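Local structure of peptide chain release factor subunit 1 (Methanosarcina mazei, 3IR9) at residues A[24-27]-A[28-31]. The protein probably directs termination of translation at the stop codons UAA, UAG and UGA as archaeal release factor aRF1, represented here by its C-terminal domain. Residues are numbered along the deposited sequence; the frame is centred on the assembly and turned at random.
Sequences LELM and GQKN
L26 and Q29 meet one turn apart on a single helix, and their side chains lie across each other at a slant. Both methyls of L26 face the amide end of Q29. CD1 of L26 lies 3.7 Å from OE1 of Q29, and CD2 of L26 is 3.9 Å from NE2 of Q29. These are van der Waals contacts, one methyl against the amide oxygen and the other against its nitrogen. On the NE2 side it also comes near CB of E25, but only loosely. CG of Q29 sits beside its own backbone N (chi1 -60°) and the chain then runs extended. This brings CG to 3.3 Å from O of E25 and carries the amide back along the helix toward L26. K30 lays CG 3.2 Å from O of L26, while its extended chain leads the amine away. N31 folds CB and CG against O of M27. Four consecutive i to i+4 backbone bonds hold this turn, from G28 N to L24 O through N31 N to M27 O. The shortest, each 2.8 Å, are Q29 N to E25 O and K30 N to L26 O. OE1 of Q29 also accepts a hydrogen bond from the backbone N of S140. With an alanine here, the S140 N-H would probably lose this acceptor, and the L26 methyls the amide they lie against. The turn lies in the long helix 10-41 of eRF1 domain 3, at the surface. L26, Q29 and K30 touch F143 in the loop between strand 135-139 and helix 144-151, and L26 also touches S140 there. The long helix is thus joined to the loop that follows an outermost strand of the mixed sheet.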
loop_
_atom_site.group_PDB
_atom_site.type_symbol
_atom_site.label_atom_id
_atom_site.label_comp_id
_atom_site.label_asym_id
_atom_site.label_seq_id
_atom_site.Cartn_x
_atom_site.Cartn_y
_atom_site.Cartn_z
ATOM N N LEU A 24 15.634 -3.469 -6.430
ATOM C CA LEU A 24 16.918 -3.700 -5.778
ATOM C C LEU A 24 16.668 -4.156 -4.351
ATOM O O LEU A 24 17.372 -5.024 -3.837
ATOM C CB LEU A 24 17.766 -2.429 -5.749
ATOM C CG LEU A 24 18.721 -2.070 -6.892
ATOM C CD1 LEU A 24 19.596 -0.895 -6.467
ATOM C CD2 LEU A 24 19.589 -3.247 -7.311
ATOM N N GLU A 25 15.663 -3.560 -3.712
ATOM C CA GLU A 25 15.316 -3.920 -2.344
ATOM C C GLU A 25 15.063 -5.409 -2.259
ATOM O O GLU A 25 15.727 -6.113 -1.506
ATOM C CB GLU A 25 14.067 -3.173 -1.873
ATOM C CG GLU A 25 14.217 -1.673 -1.839
ATOM C CD GLU A 25 15.177 -1.223 -0.767
ATOM O OE1 GLU A 25 15.178 -1.841 0.318
ATOM O OE2 GLU A 25 15.927 -0.253 -1.008
ATOM N N LEU A 26 14.098 -5.882 -3.041
ATOM C CA LEU A 26 13.706 -7.285 -3.001
ATOM C C LEU A 26 14.847 -8.213 -3.389
ATOM O O LEU A 26 14.893 -9.361 -2.945
ATOM C CB LEU A 26 12.477 -7.538 -3.874
ATOM C CG LEU A 26 11.134 -7.339 -3.166
ATOM C CD1 LEU A 26 10.866 -8.492 -2.204
ATOM C CD2 LEU A 26 11.074 -5.990 -2.442
HETATM N N MSE A 27 15.765 -7.719 -4.212
HETATM C CA MSE A 27 16.964 -8.484 -4.519
HETATM C C MSE A 27 17.793 -8.679 -3.247
HETATM O O MSE A 27 18.287 -9.776 -2.978
HETATM C CB MSE A 27 17.786 -7.804 -5.615
HETATM C CG MSE A 27 17.173 -7.912 -7.005
HETATM SE SE MSE A 27 18.387 -7.304 -8.414
HETATM C CE MSE A 27 17.058 -7.052 -9.820
ATOM N N GLY A 28 17.923 -7.616 -2.455
ATOM C CA GLY A 28 18.613 -7.689 -1.176
ATOM C C GLY A 28 17.858 -8.518 -0.148
ATOM O O GLY A 28 18.463 -9.280 0.606
ATOM N N GLN A 29 16.532 -8.382 -0.128
ATOM C CA GLN A 29 15.684 -9.139 0.793
ATOM C C GLN A 29 15.704 -10.640 0.500
ATOM O O GLN A 29 15.685 -11.455 1.420
ATOM C CB GLN A 29 14.240 -8.628 0.756
ATOM C CG GLN A 29 14.059 -7.169 1.149
ATOM C CD GLN A 29 12.592 -6.774 1.228
ATOM O OE1 GLN A 29 11.716 -7.633 1.336
ATOM N NE2 GLN A 29 12.319 -5.473 1.174
ATOM N N LYS A 30 15.723 -11.000 -0.782
ATOM C CA LYS A 30 15.812 -12.398 -1.183
ATOM C C LYS A 30 17.139 -12.997 -0.750
ATOM O O LYS A 30 17.176 -13.889 0.095
ATOM C CB LYS A 30 15.664 -12.541 -2.698
ATOM C CG LYS A 30 14.233 -12.462 -3.199
ATOM C CD LYS A 30 14.162 -12.810 -4.682
ATOM C CE LYS A 30 12.725 -12.855 -5.185
ATOM N NZ LYS A 30 12.647 -13.439 -6.555
ATOM N N ASN A 31 18.225 -12.506 -1.341
ATOM C CA ASN A 31 19.568 -12.987 -1.027
ATOM C C ASN A 31 19.826 -13.092 0.469
ATOM O O ASN A 31 20.566 -13.965 0.916
ATOM C CB ASN A 31 20.630 -12.089 -1.664
ATOM C CG ASN A 31 20.633 -12.173 -3.174
ATOM O OD1 ASN A 31 21.344 -11.426 -3.850
ATOM N ND2 ASN A 31 19.834 -13.086 -3.715
#